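Local coordinates for protein putative enoyl-CoA hydratase (Streptomyces avermitilis, PDB 3GKB) that is a putative enoyl-CoA hydratase of the crotonase-like family, probably acting on acyl-CoA thioesters, though its exact reaction is not established, at residues Thr182-Tyr186 with Gly187-Arg191; Ala211-Asp214 with Gly215-Glu218; Ala242-Leu246 with Pro247-Gln251. All coordinates share one frame; numbering follows the deposited sequence.

Contact 1: Thr182-Tyr186 with Gly187-Arg191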
ATOM      1  N   THR B 182      10.392  -5.811  -8.043  1.00 15.45           N
ATOM      2  CA  THR B 182       9.549  -6.344  -6.975  1.00 15.29           C
ATOM      3  C   THR B 182       9.511  -5.409  -5.770  1.00 14.58           C
ATOM      4  O   THR B 182       8.444  -5.141  -5.212  1.00 14.33           O
ATOM      5  CB  THR B 182       9.948  -7.784  -6.556  1.00 15.78           C
ATOM      6  OG1 THR B 182      10.074  -8.601  -7.727  1.00 15.77           O
ATOM      7  CG2 THR B 182       8.894  -8.372  -5.627  1.00 15.01           C
ATOM      8  N   ALA B 183      10.668  -4.888  -5.377  1.00 14.52           N
ATOM      9  CA  ALA B 183      10.735  -3.961  -4.250  1.00 14.40           C
ATOM     10  C   ALA B 183       9.865  -2.725  -4.521  1.00 14.10           C
ATOM     11  O   ALA B 183       9.130  -2.269  -3.649  1.00 13.27           O
ATOM     12  CB  ALA B 183      12.198  -3.570  -3.951  1.00 13.03           C
ATOM     13  N   ALA B 184       9.958  -2.173  -5.736  1.00 13.61           N
ATOM     14  CA  ALA B 184       9.096  -1.045  -6.124  1.00 14.23           C
ATOM     15  C   ALA B 184       7.614  -1.417  -6.183  1.00 15.08           C
ATOM     16  O   ALA B 184       6.773  -0.670  -5.677  1.00 15.67           O
ATOM     17  CB  ALA B 184       9.544  -0.432  -7.476  1.00 14.87           C
ATOM     18  N   SER B 185       7.258  -2.555  -6.771  1.00 15.54           N
ATOM     19  CA  SER B 185       5.840  -2.902  -6.811  1.00 16.59           C
ATOM     20  C   SER B 185       5.265  -3.083  -5.385  1.00 16.59           C
ATOM     21  O   SER B 185       4.116  -2.740  -5.152  1.00 16.62           O
ATOM     22  CB  SER B 185       5.536  -4.117  -7.703  1.00 18.90           C
ATOM     23  OG  SER B 185       6.045  -5.267  -7.138  1.00 23.62           O
ATOM     24  N   TYR B 186       6.086  -3.561  -4.442  1.00 15.05           N
ATOM     25  CA  TYR B 186       5.704  -3.691  -3.026  1.00 14.46           C
ATOM     26  C   TYR B 186       5.622  -2.331  -2.311  1.00 14.03           C
ATOM     27  O   TYR B 186       4.893  -2.191  -1.342  1.00 13.71           O
ATOM     28  CB  TYR B 186       6.686  -4.604  -2.279  1.00 14.75           C
ATOM     29  CG  TYR B 186       6.444  -6.109  -2.413  1.00 12.91           C
ATOM     30  CD1 TYR B 186       5.772  -6.666  -3.511  1.00 14.37           C
ATOM     31  CD2 TYR B 186       6.902  -6.971  -1.441  1.00 12.84           C
ATOM     32  CE1 TYR B 186       5.570  -8.015  -3.592  1.00 14.73           C
ATOM     33  CE2 TYR B 186       6.701  -8.318  -1.523  1.00 15.05           C
ATOM     34  CZ  TYR B 186       6.026  -8.844  -2.604  1.00 15.46           C
ATOM     35  OH  TYR B 186       5.796 -10.204  -2.676  1.00 17.03           O
ATOM     36  N   GLY B 187       6.380  -1.343  -2.775  1.00 13.48           N
ATOM     37  CA  GLY B 187       6.415  -0.039  -2.167  1.00 14.21           C
ATOM     38  C   GLY B 187       7.564   0.123  -1.177  1.00 13.58           C
ATOM     39  O   GLY B 187       7.617   1.130  -0.472  1.00 14.36           O
ATOM     40  N   TRP B 188       8.484  -0.848  -1.158  1.00 13.17           N
ATOM     41  CA  TRP B 188       9.692  -0.822  -0.295  1.00 13.63           C
ATOM     42  C   TRP B 188      10.627   0.308  -0.726  1.00 13.58           C
ATOM     43  O   TRP B 188      11.281   0.956   0.104  1.00 14.15           O
ATOM     44  CB  TRP B 188      10.407  -2.159  -0.404  1.00 13.84           C
ATOM     45  CG  TRP B 188      11.383  -2.525   0.669  1.00 14.18           C
ATOM     46  CD1 TRP B 188      11.800  -1.761   1.729  1.00 17.47           C
ATOM     47  CD2 TRP B 188      12.086  -3.761   0.770  1.00 13.95           C
ATOM     48  NE1 TRP B 188      12.709  -2.466   2.487  1.00 18.02           N
ATOM     49  CE2 TRP B 188      12.884  -3.704   1.930  1.00 16.33           C
ATOM     50  CE3 TRP B 188      12.086  -4.934   0.015  1.00 15.32           C
ATOM     51  CZ2 TRP B 188      13.684  -4.770   2.341  1.00 14.85           C
ATOM     52  CZ3 TRP B 188      12.894  -5.991   0.422  1.00 16.18           C
ATOM     53  CH2 TRP B 188      13.689  -5.890   1.560  1.00 16.11           C
ATOM     54  N   ILE B 189      10.663   0.553  -2.026  1.00 13.14           N
ATOM     55  CA  ILE B 189      11.340   1.725  -2.585  1.00 13.57           C
ATOM     56  C   ILE B 189      10.380   2.477  -3.493  1.00 12.94           C
ATOM     57  O   ILE B 189       9.296   1.978  -3.831  1.00 14.70           O
ATOM     58  CB  ILE B 189      12.604   1.338  -3.396  1.00 14.69           C
ATOM     59  CG1 ILE B 189      12.213   0.483  -4.612  1.00 14.49           C
ATOM     60  CG2 ILE B 189      13.603   0.640  -2.508  1.00 13.62           C
ATOM     61  CD1 ILE B 189      13.392   0.054  -5.498  1.00 16.82           C
ATOM     62  N   ASN B 190      10.770   3.666  -3.944  1.00 12.77           N
ATOM     63  CA  ASN B 190       9.860   4.491  -4.722  1.00 13.24           C
ATOM     64  C   ASN B 190       9.727   4.005  -6.163  1.00 14.16           C
ATOM     65  O   ASN B 190       8.609   3.933  -6.705  1.00 14.42           O
ATOM     66  CB  ASN B 190      10.293   5.966  -4.732  1.00 13.44           C
ATOM     67  CG  ASN B 190      10.158   6.617  -3.375  1.00 14.21           C
ATOM     68  OD1 ASN B 190      10.759   6.172  -2.399  1.00 14.16           O
ATOM     69  ND2 ASN B 190       9.369   7.695  -3.308  1.00 13.99           N
ATOM     70  N   ARG B 191      10.850   3.675  -6.785  1.00 14.46           N
ATOM     71  CA  ARG B 191      10.863   3.363  -8.221  1.00 15.26           C
ATOM     72  C   ARG B 191      12.083   2.572  -8.606  1.00 15.38           C
ATOM     73  O   ARG B 191      13.137   2.789  -8.042  1.00 16.20           O
ATOM     74  CB  ARG B 191      10.807   4.650  -9.055  1.00 16.28           C
ATOM     75  CG  ARG B 191      10.201   4.473 -10.462  1.00 16.86           C
ATOM     76  CD  ARG B 191       8.705   4.706 -10.387  1.00 17.76           C
ATOM     77  NE  ARG B 191       8.409   6.095 -10.052  1.00 18.34           N
ATOM     78  CZ  ARG B 191       8.438   7.121 -10.889  1.00 20.23           C
ATOM     79  NH1 ARG B 191       8.692   6.958 -12.195  1.00 21.89           N
ATOM     80  NH2 ARG B 191       8.178   8.330 -10.422  1.00 20.83           N
TER
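The indole of Trp-188 meets the methyl of Ala-183 obliquely, CE3 of Trp-188 lying 4.2 Å from CB of Ala-183, and the ring of Tyr-186 carries CG2 of Thr-182 over one face, 3.9 Å above the plane and displaced toward the rim. At Gly-187, which stands between the two aromatic residues in sequence, helix 180-186 ends in a Schellman motif with the glycine as its C-prime residue. Trp-188 N donates to Ala-183 O at 2.9 Å, while Gly-187 N reaches Ala-184 O at 3.0 Å in a weak bond and also makes a weak bond to Ala-183 O. Ala-183 O is therefore gripped by two successive amides. The reversal needs phi of 95° at Gly-187, a backbone conformation that glycine tolerates because it has no CB to strike Tyr-186 O.

With CG anti to the backbone N (chi1 -161°), the far end of the Trp-188 indole leads away from the helix end and packs among Ala-122, Ala-126, Leu-159 and Val-163, while CE3 stays beside Ala-183. Ile-189 turns back: chi1 of 63° sets CG1 between the backbone N and the carbonyl carbon, alongside both alanines, 4.1 Å from Ala-183 CB and 4.0 Å from Ala-184 CB. Leu-140 touches Ala-183, Trp-188 and Ile-189 together.

The Tyr-186 hydroxyl bonds to Glu-170 of the same chain and to Arg-191 of the third subunit. Correspondingly, Arg-191 hydrogen-bonds through NE to Tyr-186 OH and through NH2 forms a salt bridge with Glu-170, both of the second subunit.

One turn back in the helix, Thr-182 O accepts twice from the same face of its carbonyl plane, from Tyr-186 N and, at 3.1 Å, from Ser-185 OG.

Contact 2: Ala211-Asp214 with Gly215-Glu218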
ATOM      1  N   ALA B 211      16.180  23.293  -6.083  1.00 17.40           N
ATOM      2  CA  ALA B 211      15.818  24.569  -6.739  1.00 18.25           C
ATOM      3  C   ALA B 211      14.504  25.156  -6.282  1.00 18.51           C
ATOM      4  O   ALA B 211      14.223  26.284  -6.614  1.00 18.61           O
ATOM      5  CB  ALA B 211      15.797  24.413  -8.222  1.00 19.26           C
ATOM      6  N   LEU B 212      13.691  24.401  -5.539  1.00 17.30           N
ATOM      7  CA  LEU B 212      12.400  24.898  -5.068  1.00 17.23           C
ATOM      8  C   LEU B 212      12.584  26.128  -4.194  1.00 17.82           C
ATOM      9  O   LEU B 212      13.601  26.257  -3.506  1.00 18.14           O
ATOM     10  CB  LEU B 212      11.623  23.803  -4.299  1.00 16.46           C
ATOM     11  CG  LEU B 212      11.168  22.602  -5.145  1.00 16.82           C
ATOM     12  CD1 LEU B 212      10.594  21.544  -4.222  1.00 15.98           C
ATOM     13  CD2 LEU B 212      10.177  23.004  -6.266  1.00 16.17           C
ATOM     14  N   PRO B 213      11.579  27.029  -4.190  1.00 18.78           N
ATOM     15  CA  PRO B 213      11.673  28.244  -3.412  1.00 19.62           C
ATOM     16  C   PRO B 213      11.896  27.953  -1.956  1.00 19.85           C
ATOM     17  O   PRO B 213      11.442  26.923  -1.468  1.00 19.59           O
ATOM     18  CB  PRO B 213      10.292  28.876  -3.618  1.00 19.29           C
ATOM     19  CG  PRO B 213       9.937  28.482  -4.929  1.00 19.62           C
ATOM     20  CD  PRO B 213      10.426  27.075  -5.096  1.00 19.07           C
ATOM     21  N   ASP B 214      12.561  28.869  -1.263  1.00 20.63           N
ATOM     22  CA  ASP B 214      12.727  28.782   0.185  1.00 22.08           C
ATOM     23  C   ASP B 214      11.412  28.483   0.896  1.00 21.53           C
ATOM     24  O   ASP B 214      10.365  29.026   0.552  1.00 22.20           O
ATOM     25  CB  ASP B 214      13.338  30.088   0.739  1.00 23.23           C
ATOM     26  CG  ASP B 214      14.834  30.175   0.525  1.00 28.59           C
ATOM     27  OD1 ASP B 214      15.504  29.115   0.346  1.00 31.45           O
ATOM     28  OD2 ASP B 214      15.350  31.326   0.567  1.00 33.71           O
ATOM     29  N   GLY B 215      11.473  27.551   1.839  1.00 20.61           N
ATOM     30  CA  GLY B 215      10.342  27.209   2.693  1.00 19.40           C
ATOM     31  C   GLY B 215       9.457  26.068   2.211  1.00 18.33           C
ATOM     32  O   GLY B 215       8.676  25.542   2.995  1.00 18.37           O
ATOM     33  N   VAL B 216       9.565  25.692   0.942  1.00 17.15           N
ATOM     34  CA  VAL B 216       8.665  24.688   0.353  1.00 16.72           C
ATOM     35  C   VAL B 216       8.963  23.284   0.911  1.00 16.21           C
ATOM     36  O   VAL B 216       8.047  22.566   1.307  1.00 15.37           O
ATOM     37  CB  VAL B 216       8.706  24.675  -1.187  1.00 17.07           C
ATOM     38  CG1 VAL B 216       7.877  23.479  -1.767  1.00 18.61           C
ATOM     39  CG2 VAL B 216       8.154  25.988  -1.741  1.00 17.99           C
ATOM     40  N   ILE B 217      10.241  22.899   0.932  1.00 16.38           N
ATOM     41  CA  ILE B 217      10.629  21.612   1.554  1.00 15.99           C
ATOM     42  C   ILE B 217      10.163  21.513   3.015  1.00 16.49           C
ATOM     43  O   ILE B 217       9.576  20.517   3.419  1.00 16.11           O
ATOM     44  CB  ILE B 217      12.134  21.386   1.455  1.00 16.16           C
ATOM     45  CG1 ILE B 217      12.555  21.200  -0.017  1.00 17.11           C
ATOM     46  CG2 ILE B 217      12.581  20.210   2.361  1.00 15.41           C
ATOM     47  CD1 ILE B 217      14.065  21.223  -0.223  1.00 16.09           C
ATOM     48  N   GLU B 218      10.383  22.580   3.779  1.00 17.39           N
ATOM     49  CA  GLU B 218       9.976  22.643   5.169  1.00 18.20           C
ATOM     50  C   GLU B 218       8.471  22.480   5.323  1.00 16.77           C
ATOM     51  O   GLU B 218       8.029  21.735   6.160  1.00 17.27           O
ATOM     52  CB  GLU B 218      10.434  23.979   5.798  1.00 19.70           C
ATOM     53  CG  GLU B 218      11.944  24.110   5.921  1.00 25.00           C
ATOM     54  CD  GLU B 218      12.665  24.788   4.726  1.00 29.90           C
ATOM     55  OE1 GLU B 218      12.262  24.682   3.510  1.00 27.20           O
ATOM     56  OE2 GLU B 218      13.691  25.437   5.041  1.00 33.45           O
TER
HETATM   57  O   HOH W   1      12.494  24.598  -0.459  1.00 18.63           O
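Val-216 folds back onto Leu-212 and Pro-213, and its two methyls divide the apolar contact between them. CG1, anti to the backbone N (chi1 173°), touches CD1 of Leu-212 at 4.1 Å, the two side chains crossing at about a right angle. CG2 lies beside the pyrrolidine ring, 4.1 Å from Pro-213 CB, with both side chains pointing the same way. Val-216 CG2 is also 3.4 Å from Pro-213 O, so this methyl packs on the carbonyl that takes the turn bond. Leu-173, Leu-252 and Gly-148 of the second subunit pack on Leu-212, Pro-213 and Val-216 respectively.

The polar part is carried by the backbone. A type II turn runs from Pro-213 to Val-216, closed by Val-216 N donating to Pro-213 O at 3.3 Å with a fairly straight N-H (162°). Gly-215, the N-cap residue of helix 216-223, takes the positive phi (93°) of the third turn position, where a CB would collide with Asp-214 O. Pro-213 O also accepts from a water at 2.7 Å, and that water accepts from Ile-217 N at 3.1 Å.

Asp-214 OD1 and Glu-218 OE2, like charges 6.2 Å apart, are not in contact, and any repulsion is probably modest.

The N-cap is a glycine with no side chain to cap with, so the bonding described here at the first turn comes from a backbone carbonyl and a water.

Contact 3: Ala242-Leu246 with Pro247-Gln251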
ATOM      1  N   ALA B 242      15.362 -10.838  22.287  1.00 17.33           N
ATOM      2  CA  ALA B 242      15.062 -12.187  22.726  1.00 18.05           C
ATOM      3  C   ALA B 242      15.738 -13.253  21.855  1.00 18.61           C
ATOM      4  O   ALA B 242      16.088 -14.314  22.376  1.00 19.34           O
ATOM      5  CB  ALA B 242      13.525 -12.436  22.789  1.00 17.99           C
ATOM      6  N   THR B 243      15.922 -12.995  20.551  1.00 19.06           N
ATOM      7  CA  THR B 243      16.568 -13.965  19.660  1.00 19.49           C
ATOM      8  C   THR B 243      18.045 -14.208  20.022  1.00 20.68           C
ATOM      9  O   THR B 243      18.569 -15.287  19.752  1.00 18.25           O
ATOM     10  CB  THR B 243      16.422 -13.581  18.139  1.00 20.26           C
ATOM     11  OG1 THR B 243      17.161 -12.388  17.843  1.00 20.47           O
ATOM     12  CG2 THR B 243      14.955 -13.391  17.774  1.00 20.67           C
ATOM     13  N   PHE B 244      18.716 -13.227  20.643  1.00 22.22           N
ATOM     14  CA  PHE B 244      20.075 -13.460  21.222  1.00 23.94           C
ATOM     15  C   PHE B 244      20.131 -14.236  22.536  1.00 25.17           C
ATOM     16  O   PHE B 244      21.221 -14.588  23.023  1.00 25.84           O
ATOM     17  CB  PHE B 244      20.813 -12.136  21.422  1.00 24.30           C
ATOM     18  CG  PHE B 244      21.098 -11.438  20.167  1.00 24.68           C
ATOM     19  CD1 PHE B 244      20.240 -10.460  19.705  1.00 26.02           C
ATOM     20  CD2 PHE B 244      22.190 -11.801  19.386  1.00 24.83           C
ATOM     21  CE1 PHE B 244      20.481  -9.841  18.518  1.00 24.16           C
ATOM     22  CE2 PHE B 244      22.439 -11.168  18.196  1.00 26.43           C
ATOM     23  CZ  PHE B 244      21.571 -10.170  17.765  1.00 26.11           C
ATOM     24  N   SER B 245      18.991 -14.501  23.147  1.00 26.04           N
ATOM     25  CA  SER B 245      18.959 -15.411  24.288  1.00 26.87           C
ATOM     26  C   SER B 245      18.918 -16.862  23.850  1.00 26.39           C
ATOM     27  O   SER B 245      18.750 -17.735  24.699  1.00 27.36           O
ATOM     28  CB  SER B 245      17.725 -15.143  25.147  1.00 27.54           C
ATOM     29  OG  SER B 245      17.665 -13.796  25.505  1.00 30.23           O
ATOM     30  N   LEU B 246      18.983 -17.120  22.535  1.00 24.60           N
ATOM     31  CA  LEU B 246      19.041 -18.483  22.001  1.00 23.70           C
ATOM     32  C   LEU B 246      20.373 -18.714  21.277  1.00 22.55           C
ATOM     33  O   LEU B 246      20.941 -17.763  20.720  1.00 22.27           O
ATOM     34  CB  LEU B 246      17.862 -18.720  21.030  1.00 23.66           C
ATOM     35  CG  LEU B 246      16.488 -18.326  21.589  1.00 24.89           C
ATOM     36  CD1 LEU B 246      15.418 -18.338  20.491  1.00 27.34           C
ATOM     37  CD2 LEU B 246      16.106 -19.275  22.755  1.00 26.74           C
ATOM     38  N   PRO B 247      20.873 -19.970  21.278  1.00 22.12           N
ATOM     39  CA  PRO B 247      22.252 -20.225  20.826  1.00 21.93           C
ATOM     40  C   PRO B 247      22.520 -20.070  19.337  1.00 20.57           C
ATOM     41  O   PRO B 247      23.668 -19.793  18.967  1.00 20.81           O
ATOM     42  CB  PRO B 247      22.517 -21.665  21.269  1.00 22.11           C
ATOM     43  CG  PRO B 247      21.150 -22.287  21.347  1.00 22.91           C
ATOM     44  CD  PRO B 247      20.266 -21.181  21.869  1.00 22.58           C
ATOM     45  N   ALA B 248      21.495 -20.233  18.499  1.00 19.67           N
ATOM     46  CA  ALA B 248      21.662 -20.225  17.048  1.00 18.79           C
ATOM     47  C   ALA B 248      22.355 -18.982  16.512  1.00 18.77           C
ATOM     48  O   ALA B 248      23.211 -19.107  15.651  1.00 19.48           O
ATOM     49  CB  ALA B 248      20.309 -20.432  16.323  1.00 18.66           C
ATOM     50  N   ALA B 249      21.976 -17.798  16.994  1.00 18.20           N
ATOM     51  CA  ALA B 249      22.488 -16.553  16.440  1.00 19.41           C
ATOM     52  C   ALA B 249      24.024 -16.507  16.437  1.00 19.74           C
ATOM     53  O   ALA B 249      24.620 -16.193  15.412  1.00 20.75           O
ATOM     54  CB  ALA B 249      21.905 -15.340  17.176  1.00 18.44           C
ATOM     55  N   GLN B 250      24.669 -16.817  17.561  1.00 20.05           N
ATOM     56  CA  GLN B 250      26.123 -16.750  17.589  1.00 21.18           C
ATOM     57  C   GLN B 250      26.788 -17.895  16.787  1.00 20.84           C
ATOM     58  O   GLN B 250      27.855 -17.695  16.179  1.00 21.54           O
ATOM     59  CB  GLN B 250      26.656 -16.707  19.022  1.00 22.62           C
ATOM     60  CG  GLN B 250      28.157 -16.506  19.088  1.00 26.58           C
ATOM     61  CD  GLN B 250      28.654 -15.361  18.197  1.00 32.70           C
ATOM     62  OE1 GLN B 250      29.502 -15.576  17.316  1.00 37.14           O
ATOM     63  NE2 GLN B 250      28.108 -14.151  18.400  1.00 32.81           N
ATOM     64  N   GLN B 251      26.163 -19.066  16.765  1.00 20.73           N
ATOM     65  CA  GLN B 251      26.646 -20.176  15.965  1.00 21.00           C
ATOM     66  C   GLN B 251      26.619 -19.825  14.487  1.00 21.25           C
ATOM     67  O   GLN B 251      27.541 -20.167  13.742  1.00 19.92           O
ATOM     68  CB  GLN B 251      25.798 -21.423  16.166  1.00 21.48           C
ATOM     69  CG  GLN B 251      25.834 -22.002  17.539  1.00 25.05           C
ATOM     70  CD  GLN B 251      24.846 -23.137  17.719  1.00 29.35           C
ATOM     71  OE1 GLN B 251      24.041 -23.434  16.820  1.00 30.60           O
ATOM     72  NE2 GLN B 251      24.893 -23.783  18.891  1.00 28.78           N
TER
HETATM   73  O   HOH W   2      18.897 -17.203  17.728  1.00 18.20           O
HETATM   74  O   HOH W   3      23.514 -16.758  20.218  1.00 19.18           O
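Phe-244 reaches Ala-249 around the bend that joins helix 230-243 to helix 248-258, a corner opened by a type I turn from Thr-243 to Leu-246. From CB, which leaves its backbone pointing away from the second helix, the chain turns so that CG stands anti to the carbonyl carbon (chi1 -65°), and this brings the ring back toward the bend. Phe-244 CG is still 5.0 Å from Ala-249 CB. Farther out, CD2 of Phe-244 comes to 4.2 Å from Ala-249 CB and CE2 to 4.3 Å from it, before the ring runs past the methyl at CZ. The approach is oblique. Trp-240 meets the same ring edge-to-face, and Ile-149, from a loop of the same chain, touches Thr-243, Phe-244 and Ala-249.

Leu-246 and Pro-247 make the link between the helices, and Pro-247, lacking an N-H, donates no backbone bond before the second helix. Leu-246 packs on Asp-214 of the third subunit, and Ala-248 packs on Pro-213 of that subunit.

The backbones of the two segments are joined through water, not by direct hydrogen bonds. One molecule donates to Thr-243 O and accepts weakly from Ala-249 N, in the second helix. Thr-243 OG1 meanwhile turns to Trp-240 O in the preceding helical turn. Gln-250, whose OE1 accepts from Ser-254 further along the second helix, uses its backbone on a second bridge: this water donates to Leu-246 O at 2.8 Å and accepts from Gln-250 N at 2.9 Å.

In the fold
All three contacts lie where a helix starts or stops, but in different surroundings. Contact 1, about 15 Å from the chain's centre, is the most buried: direct backbone bonds end helix 180-186, and the chain then leads into strand 191-193, outermost of its sheet within this chain. It meets both neighbouring subunits. Contacts 2 and 3 lie farther out, on opposite sides of the centre and about 48 Å apart between their own centres, and both use water to complete their backbone bonding. Although remote within one chain, they come together across the trimer, where contact 3 packs against contact 2 of the third subunit.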